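Local coordinates for lumazine-binding protein (Silicibacter pomeroyi DSS-3, PDB 3FKA), which is of unknown function but belongs to the NTF2-like superfamily, whose curved sheet and packed helices often enclose a pocket for a small molecule, at residues 16-21 with 97-102; 33-38 with 104-109; 39-44 with 48-53. All coordinates share one frame; numbering follows the deposited sequence.

Contact 1: 16-21 with 97-102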
loop_
_atom_site.group_PDB
_atom_site.type_symbol
_atom_site.label_atom_id
_atom_site.label_comp_id
_atom_site.label_asym_id
_atom_site.label_seq_id
_atom_site.Cartn_x
_atom_site.Cartn_y
_atom_site.Cartn_z
ATOM N N GLU B 16 6.270 12.928 11.550
ATOM C CA GLU B 16 5.944 13.987 12.492
ATOM C C GLU B 16 6.976 15.132 12.411
ATOM O O GLU B 16 6.609 16.304 12.386
ATOM C CB GLU B 16 5.854 13.453 13.915
ATOM C CG GLU B 16 5.475 14.557 14.920
ATOM C CD GLU B 16 5.153 14.036 16.315
ATOM O OE1 GLU B 16 5.370 12.845 16.617
ATOM O OE2 GLU B 16 4.666 14.844 17.135
ATOM N N THR B 17 8.254 14.783 12.340
ATOM C CA THR B 17 9.319 15.772 12.228
ATOM C C THR B 17 9.159 16.579 10.941
ATOM O O THR B 17 9.299 17.810 10.935
ATOM C CB THR B 17 10.702 15.104 12.290
ATOM O OG1 THR B 17 10.834 14.444 13.558
ATOM C CG2 THR B 17 11.781 16.144 12.143
ATOM N N TYR B 18 8.892 15.857 9.852
ATOM C CA TYR B 18 8.665 16.468 8.554
ATOM C C TYR B 18 7.521 17.472 8.549
ATOM O O TYR B 18 7.721 18.627 8.176
ATOM C CB TYR B 18 8.449 15.365 7.475
ATOM C CG TYR B 18 7.648 15.809 6.291
ATOM C CD1 TYR B 18 8.094 16.819 5.478
ATOM C CD2 TYR B 18 6.434 15.196 5.981
ATOM C CE1 TYR B 18 7.353 17.229 4.422
ATOM C CE2 TYR B 18 5.678 15.603 4.927
ATOM C CZ TYR B 18 6.124 16.622 4.142
ATOM O OH TYR B 18 5.329 17.014 3.077
ATOM N N VAL B 19 6.353 17.064 9.028
ATOM C CA VAL B 19 5.169 17.944 9.019
ATOM C C VAL B 19 5.389 19.187 9.895
ATOM O O VAL B 19 5.090 20.316 9.476
ATOM C CB VAL B 19 3.888 17.178 9.430
ATOM C CG1 VAL B 19 2.685 18.084 9.406
ATOM C CG2 VAL B 19 3.653 15.990 8.496
HETATM N N MSE B 20 5.962 18.990 11.074
HETATM C CA MSE B 20 6.224 20.123 11.974
HETATM C C MSE B 20 7.304 21.046 11.441
HETATM O O MSE B 20 7.155 22.257 11.520
HETATM C CB MSE B 20 6.603 19.660 13.381
HETATM C CG MSE B 20 5.537 18.889 14.127
HETATM SE SE MSE B 20 3.803 19.745 14.091
HETATM C CE MSE B 20 4.385 21.511 14.664
ATOM N N ALA B 21 8.384 20.490 10.900
ATOM C CA ALA B 21 9.470 21.305 10.355
ATOM C C ALA B 21 8.965 22.133 9.172
ATOM O O ALA B 21 9.316 23.304 9.020
ATOM C CB ALA B 21 10.700 20.449 9.979
ATOM N N PHE B 97 -2.978 18.180 1.143
ATOM C CA PHE B 97 -2.133 17.442 0.236
ATOM C C PHE B 97 -2.072 15.953 0.530
ATOM O O PHE B 97 -2.284 15.549 1.672
ATOM C CB PHE B 97 -0.694 17.912 0.415
ATOM C CG PHE B 97 -0.433 19.328 -0.006
ATOM C CD1 PHE B 97 -0.754 20.394 0.834
ATOM C CD2 PHE B 97 0.235 19.598 -1.193
ATOM C CE1 PHE B 97 -0.490 21.714 0.478
ATOM C CE2 PHE B 97 0.515 20.936 -1.560
ATOM C CZ PHE B 97 0.136 21.990 -0.725
ATOM N N ASP B 98 -1.793 15.175 -0.522
ATOM C CA ASP B 98 -1.456 13.783 -0.436
ATOM C C ASP B 98 0.009 13.820 -0.860
ATOM O O ASP B 98 0.297 14.325 -1.946
ATOM C CB ASP B 98 -2.217 12.896 -1.386
ATOM C CG ASP B 98 -3.629 12.683 -0.936
ATOM O OD1 ASP B 98 -3.839 12.103 0.151
ATOM O OD2 ASP B 98 -4.521 13.088 -1.671
ATOM N N ASP B 99 0.892 13.343 0.004
ATOM C CA ASP B 99 2.312 13.243 -0.250
ATOM C C ASP B 99 2.720 11.788 -0.350
ATOM O O ASP B 99 2.291 10.982 0.488
ATOM C CB ASP B 99 3.142 13.803 0.905
ATOM C CG ASP B 99 3.033 15.297 1.082
ATOM O OD1 ASP B 99 2.586 16.053 0.189
ATOM O OD2 ASP B 99 3.467 15.730 2.162
ATOM N N PHE B 100 3.516 11.441 -1.374
ATOM C CA PHE B 100 4.095 10.120 -1.530
ATOM C C PHE B 100 5.597 10.346 -1.358
ATOM O O PHE B 100 6.211 11.009 -2.202
ATOM C CB PHE B 100 3.808 9.432 -2.848
ATOM C CG PHE B 100 2.365 9.101 -3.097
ATOM C CD1 PHE B 100 1.445 8.845 -2.060
ATOM C CD2 PHE B 100 1.946 8.868 -4.397
ATOM C CE1 PHE B 100 0.175 8.461 -2.345
ATOM C CE2 PHE B 100 0.686 8.464 -4.665
ATOM C CZ PHE B 100 -0.218 8.253 -3.647
ATOM N N LEU B 101 6.154 9.803 -0.278
ATOM C CA LEU B 101 7.560 9.958 0.068
ATOM C C LEU B 101 8.356 8.674 -0.156
ATOM O O LEU B 101 7.839 7.612 0.138
ATOM C CB LEU B 101 7.671 10.306 1.559
ATOM C CG LEU B 101 6.983 11.528 2.201
ATOM C CD1 LEU B 101 7.018 11.418 3.748
ATOM C CD2 LEU B 101 7.572 12.863 1.767
ATOM N N THR B 102 9.584 8.771 -0.676
ATOM C CA THR B 102 10.488 7.619 -0.834
ATOM C C THR B 102 11.537 7.934 0.240
ATOM O O THR B 102 11.948 9.107 0.382
ATOM C CB THR B 102 11.102 7.423 -2.227
ATOM O OG1 THR B 102 11.685 8.644 -2.691
ATOM C CG2 THR B 102 10.022 6.981 -3.195
#

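Contact 2: 33-38 with 104-109. With EDO (1,2-ethanediol), chain R; EDO (1,2-ethanediol), chain Q.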
loop_
_atom_site.group_PDB
_atom_site.type_symbol
_atom_site.label_atom_id
_atom_site.label_comp_id
_atom_site.label_asym_id
_atom_site.label_seq_id
_atom_site.Cartn_x
_atom_site.Cartn_y
_atom_site.Cartn_z
ATOM N N ILE B 33 16.470 16.011 7.716
ATOM C CA ILE B 33 15.578 14.913 7.249
ATOM C C ILE B 33 15.429 14.622 5.756
ATOM O O ILE B 33 14.884 13.557 5.386
ATOM C CB ILE B 33 14.184 15.076 7.906
ATOM C CG1 ILE B 33 13.379 16.252 7.333
ATOM C CG2 ILE B 33 14.394 15.130 9.455
ATOM C CD1 ILE B 33 11.997 16.386 7.945
ATOM N N PHE B 34 15.864 15.573 4.934
ATOM C CA PHE B 34 15.864 15.451 3.481
ATOM C C PHE B 34 17.305 15.430 2.999
ATOM O O PHE B 34 18.120 16.271 3.432
ATOM C CB PHE B 34 15.184 16.629 2.787
ATOM C CG PHE B 34 13.689 16.609 2.819
ATOM C CD1 PHE B 34 12.982 17.256 3.826
ATOM C CD2 PHE B 34 12.978 15.971 1.816
ATOM C CE1 PHE B 34 11.603 17.241 3.857
ATOM C CE2 PHE B 34 11.580 15.960 1.846
ATOM C CZ PHE B 34 10.901 16.605 2.857
ATOM N N PHE B 35 17.620 14.479 2.114
ATOM C CA PHE B 35 18.911 14.420 1.466
ATOM C C PHE B 35 19.153 15.704 0.680
ATOM O O PHE B 35 18.203 16.323 0.182
ATOM C CB PHE B 35 19.008 13.236 0.492
ATOM C CG PHE B 35 19.323 11.923 1.148
ATOM C CD1 PHE B 35 20.646 11.610 1.430
ATOM C CD2 PHE B 35 18.347 10.987 1.446
ATOM C CE1 PHE B 35 21.002 10.385 2.015
ATOM C CE2 PHE B 35 18.706 9.743 2.035
ATOM C CZ PHE B 35 20.031 9.469 2.327
ATOM N N GLY B 36 20.417 16.085 0.548
ATOM C CA GLY B 36 20.801 17.267 -0.219
ATOM C C GLY B 36 20.232 17.317 -1.621
ATOM O O GLY B 36 19.785 18.364 -2.056
ATOM N N LYS B 37 20.209 16.162 -2.288
ATOM C CA LYS B 37 19.704 16.023 -3.648
ATOM C C LYS B 37 18.230 15.601 -3.724
ATOM O O LYS B 37 17.747 15.216 -4.801
ATOM C CB LYS B 37 20.587 15.040 -4.434
ATOM C CG LYS B 37 22.020 15.459 -4.632
ATOM C CD LYS B 37 22.721 14.413 -5.495
ATOM C CE LYS B 37 24.175 14.702 -5.648
ATOM N NZ LYS B 37 24.899 13.642 -6.447
ATOM N N ALA B 38 17.480 15.739 -2.627
ATOM C CA ALA B 38 16.069 15.389 -2.612
ATOM C C ALA B 38 15.260 16.352 -3.480
ATOM O O ALA B 38 15.662 17.505 -3.692
ATOM C CB ALA B 38 15.506 15.422 -1.210
ATOM N N LEU B 104 15.090 6.332 2.592
ATOM C CA LEU B 104 16.193 5.386 2.661
ATOM C C LEU B 104 16.778 5.372 4.064
ATOM O O LEU B 104 16.990 6.430 4.655
ATOM C CB LEU B 104 17.303 5.777 1.709
ATOM C CG LEU B 104 18.520 4.853 1.580
ATOM C CD1 LEU B 104 18.165 3.549 0.843
ATOM C CD2 LEU B 104 19.670 5.576 0.858
ATOM N N LEU B 105 17.045 4.175 4.571
ATOM C CA LEU B 105 17.698 3.988 5.856
ATOM C C LEU B 105 19.169 4.080 5.502
ATOM O O LEU B 105 19.692 3.169 4.860
ATOM C CB LEU B 105 17.373 2.633 6.468
ATOM C CG LEU B 105 18.122 2.241 7.752
ATOM C CD1 LEU B 105 17.869 3.199 8.888
ATOM C CD2 LEU B 105 17.705 0.826 8.137
ATOM N N HIS B 106 19.843 5.131 5.953
ATOM C CA HIS B 106 21.243 5.339 5.600
ATOM C C HIS B 106 22.018 5.807 6.822
ATOM O O HIS B 106 21.600 6.750 7.508
ATOM C CB HIS B 106 21.318 6.348 4.463
ATOM C CG HIS B 106 22.708 6.660 4.021
ATOM N ND1 HIS B 106 23.521 5.730 3.406
ATOM C CD2 HIS B 106 23.409 7.812 4.058
ATOM C CE1 HIS B 106 24.687 6.289 3.136
ATOM N NE2 HIS B 106 24.645 7.553 3.518
ATOM N N GLU B 107 23.138 5.139 7.088
ATOM C CA GLU B 107 23.973 5.457 8.253
ATOM C C GLU B 107 23.167 5.451 9.575
ATOM O O GLU B 107 23.319 6.339 10.414
ATOM C CB GLU B 107 24.698 6.778 8.026
ATOM C CG GLU B 107 25.606 6.696 6.835
ATOM C CD GLU B 107 26.361 7.967 6.549
ATOM O OE1 GLU B 107 26.051 9.048 7.105
ATOM O OE2 GLU B 107 27.276 7.845 5.720
ATOM N N GLY B 108 22.267 4.480 9.712
ATOM C CA GLY B 108 21.484 4.329 10.948
ATOM C C GLY B 108 20.204 5.126 11.103
ATOM O O GLY B 108 19.526 4.994 12.135
ATOM N N SER B 109 19.845 5.933 10.105
ATOM C CA SER B 109 18.610 6.702 10.217
ATOM C C SER B 109 17.881 6.856 8.863
ATOM O O SER B 109 18.502 6.841 7.806
ATOM C CB SER B 109 18.895 8.054 10.848
ATOM O OG SER B 109 19.698 8.870 10.040
HETATM C C1 EDO R . 23.937 12.552 -1.337
HETATM O O1 EDO R . 24.058 12.464 0.099
HETATM C C2 EDO R . 22.482 12.783 -1.744
HETATM O O2 EDO R . 22.072 14.132 -1.528
HETATM C C1 EDO Q . 19.673 12.337 9.405
HETATM O O1 EDO Q . 20.491 11.353 8.741
HETATM C C2 EDO Q . 18.202 12.078 9.153
HETATM O O2 EDO Q . 17.919 10.696 9.329
#

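Contact 3: 39-44 with 48-53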
loop_
_atom_site.group_PDB
_atom_site.type_symbol
_atom_site.label_atom_id
_atom_site.label_comp_id
_atom_site.label_asym_id
_atom_site.label_seq_id
_atom_site.Cartn_x
_atom_site.Cartn_y
_atom_site.Cartn_z
ATOM N N SER B 39 14.134 15.857 -3.970
ATOM C CA SER B 39 13.217 16.628 -4.794
ATOM C C SER B 39 11.815 16.673 -4.199
ATOM O O SER B 39 11.445 15.764 -3.459
ATOM C CB SER B 39 13.115 15.970 -6.164
ATOM O OG SER B 39 12.610 14.629 -6.018
ATOM N N GLU B 40 11.088 17.763 -4.459
ATOM C CA GLU B 40 9.671 17.916 -4.089
ATOM C C GLU B 40 9.020 18.237 -5.424
ATOM O O GLU B 40 9.310 19.288 -6.009
ATOM C CB GLU B 40 9.390 19.004 -3.090
ATOM C CG GLU B 40 7.882 19.152 -2.872
ATOM C CD GLU B 40 7.504 20.360 -2.110
ATOM O OE1 GLU B 40 7.840 21.465 -2.561
ATOM O OE2 GLU B 40 6.818 20.207 -1.105
ATOM N N VAL B 41 8.119 17.372 -5.877
ATOM C CA VAL B 41 7.512 17.484 -7.198
ATOM C C VAL B 41 6.002 17.334 -7.225
ATOM O O VAL B 41 5.451 16.451 -6.599
ATOM C CB VAL B 41 8.101 16.383 -8.133
ATOM C CG1 VAL B 41 7.639 16.563 -9.566
ATOM C CG2 VAL B 41 9.638 16.362 -8.056
ATOM N N GLY B 42 5.333 18.175 -7.993
ATOM C CA GLY B 42 3.887 18.062 -8.147
ATOM C C GLY B 42 3.402 19.167 -9.029
ATOM O O GLY B 42 4.225 19.945 -9.546
ATOM N N HIS B 43 2.088 19.186 -9.257
ATOM C CA HIS B 43 1.447 20.249 -10.018
ATOM C C HIS B 43 0.976 21.296 -9.016
ATOM O O HIS B 43 0.355 20.964 -8.000
ATOM C CB HIS B 43 0.300 19.778 -10.897
ATOM C CG HIS B 43 0.757 18.997 -12.079
ATOM N ND1 HIS B 43 0.500 17.656 -12.237
ATOM C CD2 HIS B 43 1.519 19.366 -13.135
ATOM C CE1 HIS B 43 1.068 17.240 -13.357
ATOM N NE2 HIS B 43 1.681 18.263 -13.925
ATOM N N TYR B 44 1.281 22.547 -9.323
ATOM C CA TYR B 44 0.928 23.654 -8.470
ATOM C C TYR B 44 0.524 24.783 -9.393
ATOM O O TYR B 44 1.310 25.181 -10.257
ATOM C CB TYR B 44 2.129 24.014 -7.608
ATOM C CG TYR B 44 1.821 25.011 -6.523
ATOM C CD1 TYR B 44 1.241 24.600 -5.326
ATOM C CD2 TYR B 44 2.141 26.353 -6.676
ATOM C CE1 TYR B 44 0.953 25.508 -4.318
ATOM C CE2 TYR B 44 1.868 27.268 -5.672
ATOM C CZ TYR B 44 1.267 26.839 -4.492
ATOM O OH TYR B 44 0.980 27.760 -3.489
ATOM N N LEU B 48 3.933 22.106 -13.670
ATOM C CA LEU B 48 4.881 21.205 -13.057
ATOM C C LEU B 48 5.861 22.042 -12.265
ATOM O O LEU B 48 6.459 22.981 -12.819
ATOM C CB LEU B 48 5.660 20.433 -14.125
ATOM C CG LEU B 48 6.795 19.497 -13.723
ATOM C CD1 LEU B 48 6.281 18.391 -12.808
ATOM C CD2 LEU B 48 7.473 18.924 -14.983
ATOM N N LEU B 49 5.989 21.737 -10.978
ATOM C CA LEU B 49 6.925 22.432 -10.118
ATOM C C LEU B 49 7.868 21.378 -9.589
ATOM O O LEU B 49 7.419 20.466 -8.876
ATOM C CB LEU B 49 6.191 23.156 -8.991
ATOM C CG LEU B 49 7.060 24.016 -8.067
ATOM C CD1 LEU B 49 7.835 25.077 -8.851
ATOM C CD2 LEU B 49 6.228 24.690 -6.957
ATOM N N TRP B 50 9.142 21.452 -9.981
ATOM C CA TRP B 50 10.163 20.523 -9.516
ATOM C C TRP B 50 11.082 21.326 -8.615
ATOM O O TRP B 50 11.920 22.106 -9.104
ATOM C CB TRP B 50 10.944 19.927 -10.689
ATOM C CG TRP B 50 11.833 18.805 -10.241
ATOM C CD1 TRP B 50 12.958 18.892 -9.467
ATOM C CD2 TRP B 50 11.695 17.434 -10.596
ATOM N NE1 TRP B 50 13.500 17.652 -9.280
ATOM C CE2 TRP B 50 12.742 16.735 -9.967
ATOM C CE3 TRP B 50 10.775 16.727 -11.380
ATOM C CZ2 TRP B 50 12.886 15.353 -10.081
ATOM C CZ3 TRP B 50 10.930 15.354 -11.498
ATOM C CH2 TRP B 50 11.980 14.691 -10.864
ATOM N N ASN B 51 10.955 21.118 -7.309
ATOM C CA ASN B 51 11.760 21.852 -6.328
ATOM C C ASN B 51 12.927 21.109 -5.725
ATOM O O ASN B 51 12.757 19.990 -5.268
ATOM C CB ASN B 51 10.882 22.242 -5.129
ATOM C CG ASN B 51 9.763 23.183 -5.486
ATOM O OD1 ASN B 51 9.923 24.084 -6.299
ATOM N ND2 ASN B 51 8.616 22.995 -4.834
ATOM N N SER B 52 14.096 21.761 -5.694
ATOM C CA SER B 52 15.265 21.238 -5.021
ATOM C C SER B 52 15.014 21.399 -3.520
ATOM O O SER B 52 14.093 22.124 -3.111
ATOM C CB SER B 52 16.492 22.061 -5.395
ATOM O OG SER B 52 16.349 23.411 -4.971
ATOM N N ARG B 53 15.893 20.835 -2.688
ATOM C CA ARG B 53 15.754 21.015 -1.252
ATOM C C ARG B 53 15.893 22.512 -0.898
ATOM O O ARG B 53 15.125 23.014 -0.077
ATOM C CB ARG B 53 16.753 20.172 -0.482
ATOM C CG ARG B 53 16.436 20.124 1.009
ATOM C CD ARG B 53 17.474 19.385 1.782
ATOM N NE ARG B 53 18.701 20.177 1.865
ATOM C CZ ARG B 53 19.825 19.772 2.428
ATOM N NH1 ARG B 53 19.947 18.546 2.933
ATOM N NH2 ARG B 53 20.861 20.597 2.439
#

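Contact 1: 16-21 with 97-102
Tyr18 extends from helix 4-24 to Asp99 of strand 95-106 and donates its hydroxyl hydrogen there in a very short bond, OH to OD2 2.4 Å. The accepting oxygen sits at the edge of the phenol ring, in its plane, although the carboxylate as a whole is turned 54° from the ring. CG lies roughly opposite the backbone N (chi1 155°), which carries the ring away from the helix and across to the strand. Nearer the root of the ring, Tyr18 CD2 lies 4.4 Å from Leu101 CD1 in the conformer given, a loose apolar contact. Asp99 and Leu101, two residues apart on the strand, both face the helix. In the NTF2-like fold the long N-terminal helix packs against the curved sheet, and this bond ties the two together; Asp99 also approaches an unidentified bound molecule, consistent with a pocket between helix and sheet. OD2 accepts a further hydrogen bond from Asn90 ND2, so two donors grip this buried oxygen. With a phenylalanine in place of Tyr18, the hydroxyl would be gone and Asp99 OD2 would probably be left with Asn90 but without its tyrosine donor. Farther along the helix, Ala21 touches Ala29 and Leu30 of helix 27-33.

Contact 2: 33-38 with 104-109
Phe35 pushes the far end of its ring against His106, with CZ 4.0 Å from His106 CB and that carbon lying at the ring edge, in plane. Within the NTF2-like fold the contact joins the short strand 34-35, after helix 27-33, to the hairpin of strands 95-106 and 109-119. The two rings meet obliquely, their centroids 6.0 Å apart and their planes at 48°. Leu104 completes the apolar patch, its CD2 standing 4.2 Å from Phe35 CZ. Leu104 and His106 both face Phe35, two residues apart on one strand, while Leu105 points the other way and rests on Trp110. A His106 chi1 of 179°, CG anti to the backbone N, brings the imidazole CD2 to 4.1 Å from Phe35 CE1, while ND1 is hydrogen-bonded to His43 NE2 of the second subunit. Leu48 of that subunit packs on Phe35, Leu104 and His106 together, so the patch belongs to the subunit interface. Turns shape both partners: a type I turn runs from Phe35 to Ala38, and a type I' turn from His106 to Ser109 closes the hairpin, with His106 N to Ser109 O at 2.9 Å. Gly108 suits this tight turn, since its backbone angles would jam a CB against the preceding carbonyl oxygen. A 1,2-ethanediol, probably from the crystallisation liquor, lies beside Phe35; its O2 accepts a hydrogen bond from Lys37 N at 2.9 Å, with an N-H...O angle of 147°.

Contact 3: 39-44 with 48-53
Glu40 and Asn51 form a hydrogen-bonded pair of the antiparallel hairpin made by strands 38-44 and 47-52, with Glu40 N to Asn51 O at 2.9 Å and the return bond from Asn51 N to Glu40 O. Gly42 and Leu49 make the next such pair; here Leu49 N reaches Gly42 O at 2.9 Å. Between these two pairs Val41 CA lies 3.4 Å from Leu49 O, a CA-H...O contact.

The polar side-chain link repeats the backbone pairing. Glu40 and Asn51 run side by side, and Asn51 ND2 donates to the anti lone pair of Glu40 OE1 at 2.8 Å, close to the amide plane although the carboxylate and amide planes differ by 53°. Glu40 OE2 forms a salt bridge with Lys115, and OE1 is also hydrogen-bonded to an unidentified bound molecule, which suggests that this face borders a pocket.

Apolar contacts dominate around Val41 on the opposite face. Val41 CG2 sits over the six-membered ring of Trp50, 3.5 Å from its centroid and 13° off the normal, a clear CH-pi contact. The other methyl, CG1, which is anti to the backbone N (chi1 -173°), touches the indole at CE3 and lies 4.0 Å from Leu48 CD1. Ser39 CB meets the indole obliquely, 3.6 Å from Trp50 NE1.

His43, on the Val41 and Trp50 face, bonds to Asp82 and His106 of the second subunit. Strand 109-119 flanks strand 38-44 through backbone bonds of Ser39 and Val41, Phe56 and Met59 of helix 53-63 pack on Asn51, and Ser52 N-caps that helix through Ala55 N.

In the fold
Contact 1 is innermost, near the centre of the chain, where a helix meets the sheet mainly through a tyrosine-aspartate pair. Contacts 2 and 3 lie farther out; all three touch the second subunit, the latter two through their own contact side chains, such as His106 and His43. Contacts 1 and 2 share strand 95-106, its middle and its hairpin end, and touch where Tyr18 packs on Ile33 and Phe34. Contact 2 is apolar and aromatic and has no hydrogen bond between its segments; contact 3 is built on a backbone ladder with a polar pair on one face and a valine-tryptophan contact on the other. Contact 3 continues the chain from contact 2, joined by a probable hydrogen bond from Arg53 NH1 to Phe34 O.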